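Local coordinates for nucleocapsid protein (Schmallenberg virus, PDB 3ZL9) that coats the viral genomic RNA in a helical nucleocapsid, shielding it from nucleases and presenting it as the template for transcription and replication, at residues V75-P80 / A91-R96; I123-A128 / T140-F145; M165-K170 / L212-S217. All blocks are in the same frame, centred on the assembly; numbering follows the deposited sequence.

Interaction 1: residues V75-P80 / A91-R96; sequences VNNHFP and AITLHR
Val-75, the last residue of the strand 70-75, meets the loop that leads into helix 94-110 through both its backbone and its side chain. Its N donates to Ile-92 O at 2.9 Å, in a bond close to straight (161° at the hydrogen). Its side chain can be followed outward from there. CB lies 3.8 Å from the same Ile-92 O. With chi1 at 169°, CG2 stands beside the backbone N and anti to the carbonyl carbon, which turns it to Ala-91 CB at 3.6 Å.

Farther along, Asn-77 crosses the Thr-93 methyl, its ND2 3.6 Å from CG2. That methyl turns to Asn-77 while OG1 of the same threonine faces the helix: Thr-93 is the N-cap, and its OG1 accepts from Arg-96 N at 3.2 Å. Inside 75-80, Asn-76 OD1 takes two backbone donors: the bond from His-78 N closes an Asx turn, and the one from Phe-79 N, three residues on, extends it to an Asx motif. His-78 NE2 lies 4.4 Å from Leu-94 CD1, an oblique approach to the ring.

Arg-96 NH1 donates to Ala-91 O and also to Pro-88 O, which would help to fix the guanidinium's position. One backbone hydrogen bond and small apolar contacts thus join strand end and helix start; the Asx motif and the Thr-93 N-cap probably help to fix the backbone carrying the RNA-binding His-78 and Arg-96.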
loop_
_atom_site.group_PDB
_atom_site.type_symbol
_atom_site.label_atom_id
_atom_site.label_comp_id
_atom_site.label_asym_id
_atom_site.label_seq_id
_atom_site.Cartn_x
_atom_site.Cartn_y
_atom_site.Cartn_z
ATOM N N VAL C 75 -15.069 -8.976 29.067
ATOM C CA VAL C 75 -13.912 -9.740 28.636
ATOM C C VAL C 75 -13.173 -8.984 27.533
ATOM O O VAL C 75 -13.779 -8.643 26.503
ATOM C CB VAL C 75 -14.345 -11.130 28.128
ATOM C CG1 VAL C 75 -13.199 -11.850 27.425
ATOM C CG2 VAL C 75 -14.854 -11.968 29.289
ATOM N N ASN C 76 -11.878 -8.737 27.745
ATOM C CA ASN C 76 -11.063 -8.048 26.758
ATOM C C ASN C 76 -10.690 -8.976 25.609
ATOM O O ASN C 76 -9.748 -9.771 25.678
ATOM C CB ASN C 76 -9.802 -7.448 27.360
ATOM C CG ASN C 76 -9.054 -6.575 26.367
ATOM O OD1 ASN C 76 -9.337 -6.584 25.172
ATOM N ND2 ASN C 76 -8.113 -5.780 26.872
ATOM N N ASN C 77 -11.445 -8.814 24.537
ATOM C CA ASN C 77 -11.391 -9.629 23.348
ATOM C C ASN C 77 -10.410 -9.035 22.321
ATOM O O ASN C 77 -10.124 -9.666 21.308
ATOM C CB ASN C 77 -12.840 -9.652 22.774
ATOM C CG ASN C 77 -13.090 -10.792 21.816
ATOM O OD1 ASN C 77 -12.325 -11.749 21.759
ATOM N ND2 ASN C 77 -14.165 -10.687 21.042
ATOM N N HIS C 78 -9.913 -7.821 22.585
ATOM C CA HIS C 78 -9.381 -6.931 21.547
ATOM C C HIS C 78 -7.893 -6.627 21.659
ATOM O O HIS C 78 -7.226 -6.411 20.641
ATOM C CB HIS C 78 -10.179 -5.625 21.553
ATOM C CG HIS C 78 -11.647 -5.825 21.310
ATOM N ND1 HIS C 78 -12.220 -5.673 20.066
ATOM C CD2 HIS C 78 -12.647 -6.202 22.139
ATOM C CE1 HIS C 78 -13.514 -5.928 20.146
ATOM N NE2 HIS C 78 -13.799 -6.249 21.393
ATOM N N PHE C 79 -7.372 -6.579 22.880
ATOM C CA PHE C 79 -5.936 -6.500 23.067
ATOM C C PHE C 79 -5.312 -7.557 22.140
ATOM O O PHE C 79 -5.773 -8.700 22.121
ATOM C CB PHE C 79 -5.580 -6.765 24.531
ATOM C CG PHE C 79 -4.114 -6.599 24.854
ATOM C CD1 PHE C 79 -3.530 -5.340 24.883
ATOM C CD2 PHE C 79 -3.323 -7.704 25.151
ATOM C CE1 PHE C 79 -2.187 -5.184 25.187
ATOM C CE2 PHE C 79 -1.977 -7.557 25.456
ATOM C CZ PHE C 79 -1.408 -6.294 25.473
ATOM N N PRO C 80 -4.289 -7.174 21.342
ATOM C CA PRO C 80 -3.676 -8.080 20.358
ATOM C C PRO C 80 -3.495 -9.531 20.829
ATOM O O PRO C 80 -3.865 -10.467 20.107
ATOM C CB PRO C 80 -2.317 -7.429 20.092
ATOM C CG PRO C 80 -2.558 -5.968 20.297
ATOM C CD PRO C 80 -3.702 -5.821 21.269
ATOM N N ALA C 91 -20.056 -14.968 29.532
ATOM C CA ALA C 91 -19.323 -13.715 29.522
ATOM C C ALA C 91 -19.885 -12.755 28.483
ATOM O O ALA C 91 -20.713 -13.105 27.626
ATOM C CB ALA C 91 -17.864 -13.971 29.236
ATOM N N ILE C 92 -19.414 -11.519 28.574
ATOM C CA ILE C 92 -19.803 -10.479 27.655
ATOM C C ILE C 92 -18.580 -9.782 27.089
ATOM O O ILE C 92 -17.705 -9.342 27.826
ATOM C CB ILE C 92 -20.725 -9.439 28.332
ATOM C CG1 ILE C 92 -20.209 -9.009 29.716
ATOM C CG2 ILE C 92 -22.132 -10.007 28.466
ATOM C CD1 ILE C 92 -20.851 -7.725 30.204
ATOM N N THR C 93 -18.528 -9.733 25.767
ATOM C CA THR C 93 -17.646 -8.861 25.010
ATOM C C THR C 93 -18.438 -7.596 24.706
ATOM O O THR C 93 -19.658 -7.572 24.875
ATOM C CB THR C 93 -17.304 -9.550 23.691
ATOM O OG1 THR C 93 -18.518 -10.051 23.096
ATOM C CG2 THR C 93 -16.364 -10.706 23.953
ATOM N N LEU C 94 -17.770 -6.557 24.238
ATOM C CA LEU C 94 -18.494 -5.397 23.726
ATOM C C LEU C 94 -19.573 -5.794 22.681
ATOM O O LEU C 94 -20.670 -5.231 22.672
ATOM C CB LEU C 94 -17.533 -4.412 23.090
ATOM C CG LEU C 94 -16.679 -3.617 24.063
ATOM C CD1 LEU C 94 -15.629 -2.789 23.325
ATOM C CD2 LEU C 94 -17.556 -2.719 24.938
ATOM N N HIS C 95 -19.264 -6.763 21.813
ATOM C CA HIS C 95 -20.190 -7.183 20.779
ATOM C C HIS C 95 -21.456 -7.776 21.387
ATOM O O HIS C 95 -22.582 -7.328 21.105
ATOM C CB HIS C 95 -19.536 -8.220 19.869
ATOM C CG HIS C 95 -20.260 -8.429 18.564
ATOM N ND1 HIS C 95 -21.098 -9.500 18.341
ATOM C CD2 HIS C 95 -20.286 -7.692 17.424
ATOM C CE1 HIS C 95 -21.590 -9.435 17.115
ATOM N NE2 HIS C 95 -21.109 -8.344 16.539
ATOM N N ARG C 96 -21.279 -8.778 22.238
ATOM C CA ARG C 96 -22.406 -9.403 22.948
ATOM C C ARG C 96 -23.215 -8.405 23.739
ATOM O O ARG C 96 -24.441 -8.331 23.633
ATOM C CB ARG C 96 -21.868 -10.462 23.915
ATOM C CG ARG C 96 -21.393 -11.710 23.206
ATOM C CD ARG C 96 -21.107 -12.796 24.193
ATOM N NE ARG C 96 -20.491 -13.965 23.560
ATOM C CZ ARG C 96 -19.936 -14.973 24.234
ATOM N NH1 ARG C 96 -19.921 -14.954 25.561
ATOM N NH2 ARG C 96 -19.394 -15.996 23.580
#

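Interaction 2: residues I123-A128 / T140-F145; sequences IVMPLA and TMYLGF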
loop_
_atom_site.group_PDB
_atom_site.type_symbol
_atom_site.label_atom_id
_atom_site.label_comp_id
_atom_site.label_asym_id
_atom_site.label_seq_id
_atom_site.Cartn_x
_atom_site.Cartn_y
_atom_site.Cartn_z
ATOM N N ILE C 123 -31.724 7.360 22.979
ATOM C CA ILE C 123 -30.799 6.417 22.394
ATOM C C ILE C 123 -30.473 6.766 20.960
ATOM O O ILE C 123 -31.368 7.101 20.186
ATOM C CB ILE C 123 -31.362 5.001 22.543
ATOM C CG1 ILE C 123 -31.296 4.600 24.021
ATOM C CG2 ILE C 123 -30.572 3.992 21.716
ATOM C CD1 ILE C 123 -32.286 3.526 24.407
ATOM N N VAL C 124 -29.187 6.677 20.625
ATOM C CA VAL C 124 -28.712 6.927 19.268
ATOM C C VAL C 124 -27.802 5.788 18.780
ATOM O O VAL C 124 -26.871 5.413 19.508
ATOM C CB VAL C 124 -27.909 8.244 19.196
ATOM C CG1 VAL C 124 -27.372 8.486 17.773
ATOM C CG2 VAL C 124 -28.757 9.412 19.680
ATOM N N MET C 125 -28.080 5.259 17.572
ATOM C CA MET C 125 -27.238 4.247 16.916
ATOM C C MET C 125 -26.472 4.870 15.772
ATOM O O MET C 125 -27.027 5.022 14.694
ATOM C CB MET C 125 -28.079 3.143 16.287
ATOM C CG MET C 125 -28.651 2.153 17.261
ATOM S SD MET C 125 -27.387 1.160 18.046
ATOM C CE MET C 125 -28.410 0.558 19.379
ATOM N N PRO C 126 -25.199 5.208 15.995
ATOM C CA PRO C 126 -24.442 5.871 14.956
ATOM C C PRO C 126 -24.599 5.172 13.614
ATOM O O PRO C 126 -24.778 5.825 12.573
ATOM C CB PRO C 126 -23.004 5.741 15.462
ATOM C CG PRO C 126 -23.131 5.727 16.949
ATOM C CD PRO C 126 -24.403 5.003 17.227
ATOM N N LEU C 127 -24.571 3.839 13.645
ATOM C CA LEU C 127 -24.562 3.051 12.408
ATOM C C LEU C 127 -25.866 3.202 11.634
ATOM O O LEU C 127 -25.890 3.091 10.418
ATOM C CB LEU C 127 -24.245 1.583 12.712
ATOM C CG LEU C 127 -22.828 1.375 13.289
ATOM C CD1 LEU C 127 -22.612 -0.061 13.745
ATOM C CD2 LEU C 127 -21.759 1.767 12.272
ATOM N N ALA C 128 -26.942 3.463 12.362
ATOM C CA ALA C 128 -28.243 3.761 11.773
ATOM C C ALA C 128 -28.298 5.173 11.216
ATOM O O ALA C 128 -28.779 5.379 10.099
ATOM C CB ALA C 128 -29.342 3.584 12.810
ATOM N N THR C 140 -37.302 -1.979 15.472
ATOM C CA THR C 140 -36.622 -3.204 15.065
ATOM C C THR C 140 -35.558 -2.885 14.025
ATOM O O THR C 140 -34.428 -3.375 14.109
ATOM C CB THR C 140 -37.601 -4.275 14.568
ATOM O OG1 THR C 140 -38.438 -3.748 13.527
ATOM C CG2 THR C 140 -38.469 -4.744 15.697
ATOM N N MET C 141 -35.893 -2.015 13.073
ATOM C CA MET C 141 -34.925 -1.603 12.071
ATOM C C MET C 141 -33.809 -0.758 12.680
ATOM O O MET C 141 -32.636 -1.019 12.425
ATOM C CB MET C 141 -35.586 -0.813 10.952
ATOM C CG MET C 141 -34.602 -0.427 9.855
ATOM S SD MET C 141 -35.327 0.432 8.436
ATOM C CE MET C 141 -36.725 -0.587 7.992
ATOM N N TYR C 142 -34.186 0.268 13.443
ATOM C CA TYR C 142 -33.221 1.223 14.002
ATOM C C TYR C 142 -32.249 0.529 14.951
ATOM O O TYR C 142 -31.037 0.624 14.789
ATOM C CB TYR C 142 -33.952 2.335 14.732
ATOM C CG TYR C 142 -33.042 3.477 15.152
ATOM C CD1 TYR C 142 -32.545 4.380 14.216
ATOM C CD2 TYR C 142 -32.697 3.678 16.491
ATOM C CE1 TYR C 142 -31.735 5.437 14.608
ATOM C CE2 TYR C 142 -31.894 4.741 16.877
ATOM C CZ TYR C 142 -31.422 5.606 15.927
ATOM O OH TYR C 142 -30.618 6.630 16.291
ATOM N N LEU C 143 -32.784 -0.198 15.920
ATOM C CA LEU C 143 -31.950 -0.983 16.816
ATOM C C LEU C 143 -31.234 -2.119 16.093
ATOM O O LEU C 143 -30.179 -2.580 16.534
ATOM C CB LEU C 143 -32.791 -1.560 17.952
ATOM C CG LEU C 143 -33.474 -0.541 18.877
ATOM C CD1 LEU C 143 -34.556 -1.177 19.728
ATOM C CD2 LEU C 143 -32.465 0.114 19.793
ATOM N N GLY C 144 -31.809 -2.583 14.983
ATOM C CA GLY C 144 -31.197 -3.650 14.192
ATOM C C GLY C 144 -29.796 -3.320 13.708
ATOM O O GLY C 144 -29.011 -4.217 13.432
ATOM N N PHE C 145 -29.489 -2.028 13.590
ATOM C CA PHE C 145 -28.160 -1.565 13.173
ATOM C C PHE C 145 -27.054 -1.802 14.211
ATOM O O PHE C 145 -25.878 -1.778 13.890
ATOM C CB PHE C 145 -28.227 -0.063 12.821
ATOM C CG PHE C 145 -28.640 0.197 11.413
ATOM C CD1 PHE C 145 -27.721 0.104 10.392
ATOM C CD2 PHE C 145 -29.949 0.486 11.097
ATOM C CE1 PHE C 145 -28.089 0.340 9.074
ATOM C CE2 PHE C 145 -30.338 0.709 9.772
ATOM C CZ PHE C 145 -29.410 0.639 8.762
#
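Hydrogen bonding between the two segments rests on Tyr-142, whose OH accepts from Met-125 N at 3.2 Å with an angle of 168° at the hydrogen. Its CG stands anti to the backbone N (chi1 -171°), which carries the ring out from helix 139-144 to the chain just ahead of helix 126-130. The hydroxyl also bonds to Glu-129 OE2, so two polar partners, Met-125 N and Glu-129 OE2, satisfy this buried oxygen.

Ring contacts come next. Met-125 CB sits over one face of Tyr-142, toward the rim, while Val-124 CA approaches the ring edge, 3.5 Å from OH. Phe-145 receives a CH-pi contact: Ala-128 CA stands 3.8 Å from the ring centroid and 20° off the normal. Ala-128 CB is wedged between the two aromatics, 3.5 Å from Tyr-142 CE1 and 3.6 Å from Phe-145 CD2.

Aliphatic packing fills in the rest: Met-125, bent at chi2, brings CE to Leu-143 CD2 at 4.1 Å. Helices 38-57, 94-110 and 159-169 close round the site.

The buried N-H of Met-125, at the N-cap position of helix 126-130, and the tyrosine hydroxyl thus satisfy one another, with Glu-129 completing the hydroxyl, so that polar atoms are paired within an otherwise apolar core.

Interaction 3: residues M165-K170 / L212-S217; sequences MHRVLK and LAWAKS
Trp-214, the centre of an inverse gamma turn in the loop between helices 199-209 and 221-228, lays its indole against His-166, Arg-167 and Lys-170 near the C-terminal end of helix 159-169. Its CG is anti to the backbone N (chi1 -163°), which sends the indole across to these three residues.

In Lys-170, CG beside the backbone N and an extended chi2 carry CD over the five-membered ring; the bends further out then turn CE and NZ. CD stands 3.5 Å from the centroid of that ring and 10° off the normal, and CE follows to Trp-214 CB at 3.6 Å. The ammonium is farther away, at most a weak cation-pi partner, so the methylenes do the packing.

At the far end of the indole, His-166 CB touches Trp-214 CH2 at 3.5 Å, and the two rings meet obliquely. The indole nitrogen is claimed by Asp-171 OD1. Met-165, Val-168 and Leu-169 pack on a second subunit, while Ser-217 O accepts from Lys-179 NZ of a third. Arg-167, an RNA-binding residue, holds its guanidinium plane 85° from the ring plane and brings CG to the indole edge, in its plane and 3.9 Å from Trp-214 CZ2.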
loop_
_atom_site.group_PDB
_atom_site.type_symbol
_atom_site.label_atom_id
_atom_site.label_comp_id
_atom_site.label_asym_id
_atom_site.label_seq_id
_atom_site.Cartn_x
_atom_site.Cartn_y
_atom_site.Cartn_z
ATOM N N MET C 165 -26.497 -7.517 4.441
ATOM C CA MET C 165 -26.543 -7.856 3.012
ATOM C C MET C 165 -26.351 -6.617 2.164
ATOM O O MET C 165 -25.704 -6.660 1.099
ATOM C CB MET C 165 -27.865 -8.551 2.631
ATOM C CG MET C 165 -28.094 -9.868 3.367
ATOM S SD MET C 165 -29.339 -10.942 2.628
ATOM C CE MET C 165 -28.343 -11.445 1.236
ATOM N N HIS C 166 -26.901 -5.506 2.636
ATOM C CA HIS C 166 -26.715 -4.254 1.944
ATOM C C HIS C 166 -25.304 -3.688 2.016
ATOM O O HIS C 166 -24.835 -3.090 1.048
ATOM C CB HIS C 166 -27.705 -3.222 2.458
ATOM C CG HIS C 166 -29.041 -3.334 1.813
ATOM N ND1 HIS C 166 -30.132 -3.857 2.469
ATOM C CD2 HIS C 166 -29.445 -3.067 0.548
ATOM C CE1 HIS C 166 -31.170 -3.870 1.648
ATOM N NE2 HIS C 166 -30.783 -3.393 0.480
ATOM N N ARG C 167 -24.629 -3.850 3.148
ATOM C CA ARG C 167 -23.244 -3.382 3.274
ATOM C C ARG C 167 -22.314 -4.081 2.288
ATOM O O ARG C 167 -21.422 -3.452 1.713
ATOM C CB ARG C 167 -22.737 -3.585 4.691
ATOM C CG ARG C 167 -23.481 -2.733 5.685
ATOM C CD ARG C 167 -23.622 -3.451 6.978
ATOM N NE ARG C 167 -22.471 -3.207 7.822
ATOM C CZ ARG C 167 -22.415 -2.250 8.745
ATOM N NH1 ARG C 167 -23.452 -1.414 8.934
ATOM N NH2 ARG C 167 -21.315 -2.125 9.491
ATOM N N VAL C 168 -22.517 -5.369 2.058
ATOM C CA VAL C 168 -21.726 -6.050 1.029
ATOM C C VAL C 168 -22.123 -5.560 -0.377
ATOM O O VAL C 168 -21.254 -5.371 -1.225
ATOM C CB VAL C 168 -21.738 -7.599 1.175
ATOM C CG1 VAL C 168 -23.133 -8.124 1.413
ATOM C CG2 VAL C 168 -21.129 -8.270 -0.049
ATOM N N LEU C 169 -23.408 -5.318 -0.612
ATOM C CA LEU C 169 -23.878 -4.844 -1.944
ATOM C C LEU C 169 -23.519 -3.391 -2.226
ATOM O O LEU C 169 -22.833 -3.100 -3.181
ATOM C CB LEU C 169 -25.392 -5.035 -2.087
ATOM C CG LEU C 169 -25.844 -6.496 -2.306
ATOM C CD1 LEU C 169 -27.361 -6.643 -2.295
ATOM C CD2 LEU C 169 -25.268 -7.060 -3.596
ATOM N N LYS C 170 -23.969 -2.488 -1.362
ATOM C CA LYS C 170 -23.752 -1.049 -1.535
ATOM C C LYS C 170 -22.383 -0.569 -1.066
ATOM O O LYS C 170 -21.673 0.065 -1.827
ATOM C CB LYS C 170 -24.822 -0.284 -0.768
ATOM C CG LYS C 170 -26.230 -0.481 -1.299
ATOM C CD LYS C 170 -27.223 -0.028 -0.248
ATOM C CE LYS C 170 -28.408 0.786 -0.771
ATOM N NZ LYS C 170 -29.222 0.183 -1.861
ATOM N N LEU C 212 -33.841 3.289 2.634
ATOM C CA LEU C 212 -33.186 4.271 3.473
ATOM C C LEU C 212 -32.172 5.009 2.631
ATOM O O LEU C 212 -31.474 4.394 1.846
ATOM C CB LEU C 212 -32.461 3.600 4.631
ATOM C CG LEU C 212 -33.301 2.782 5.599
ATOM C CD1 LEU C 212 -32.367 1.873 6.397
ATOM C CD2 LEU C 212 -34.132 3.671 6.515
ATOM N N ALA C 213 -32.134 6.328 2.781
ATOM C CA ALA C 213 -31.083 7.145 2.204
ATOM C C ALA C 213 -29.741 6.565 2.614
ATOM O O ALA C 213 -29.143 6.994 3.600
ATOM C CB ALA C 213 -31.212 8.580 2.703
ATOM N N TRP C 214 -29.289 5.564 1.888
ATOM C CA TRP C 214 -28.068 4.871 2.242
ATOM C C TRP C 214 -26.926 5.727 1.831
ATOM O O TRP C 214 -26.307 5.520 0.778
ATOM C CB TRP C 214 -27.972 3.559 1.495
ATOM C CG TRP C 214 -27.006 2.646 2.086
ATOM C CD1 TRP C 214 -25.652 2.624 1.882
ATOM C CD2 TRP C 214 -27.301 1.582 2.990
ATOM N NE1 TRP C 214 -25.090 1.601 2.605
ATOM C CE2 TRP C 214 -26.085 0.944 3.287
ATOM C CE3 TRP C 214 -28.482 1.093 3.560
ATOM C CZ2 TRP C 214 -26.014 -0.147 4.144
ATOM C CZ3 TRP C 214 -28.404 0.018 4.415
ATOM C CH2 TRP C 214 -27.180 -0.590 4.702
ATOM N N ALA C 215 -26.624 6.718 2.647
ATOM C CA ALA C 215 -25.718 7.706 2.143
ATOM C C ALA C 215 -24.340 7.079 2.201
ATOM O O ALA C 215 -24.032 6.244 3.064
ATOM C CB ALA C 215 -25.775 9.016 2.906
ATOM N N LYS C 216 -23.576 7.407 1.176
ATOM C CA LYS C 216 -22.132 7.181 1.139
ATOM C C LYS C 216 -21.475 7.967 2.303
ATOM O O LYS C 216 -21.539 9.184 2.333
ATOM C CB LYS C 216 -21.608 7.649 -0.256
ATOM C CG LYS C 216 -20.443 6.909 -0.864
ATOM C CD LYS C 216 -20.671 5.414 -1.051
ATOM C CE LYS C 216 -20.208 4.596 0.147
ATOM N NZ LYS C 216 -20.452 3.136 -0.035
ATOM N N SER C 217 -20.842 7.282 3.258
ATOM C CA SER C 217 -20.441 7.932 4.517
ATOM C C SER C 217 -19.502 9.134 4.312
ATOM O O SER C 217 -18.421 8.994 3.748
ATOM C CB SER C 217 -19.778 6.928 5.467
ATOM O OG SER C 217 -19.884 7.370 6.813
#

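In the fold
Interaction 2 is the buried one, its centre about 8 Å from the centre of the chain, whereas interaction 1 is partly buried and interaction 3 lies at the surface, these two on opposite sides of the chain's centre. Interactions 2 and 3 touch: Leu-212 CD1 packs on Met-141 SD and Phe-145 CZ, and Phe-145 also meets helix 159-169, which carries 165-170. Helices 38-57 and 94-110 connect interactions 1 and 2: the first takes side chains from both, and the second carries 94-96 and receives side chains of interaction 2 on Ile-105 and Ala-106. The chemistry follows position: a backbone bond beside apolar packing in interaction 1, aromatic and aliphatic packing round one hydroxyl in interaction 2, and lysine methylenes over an indole in interaction 3.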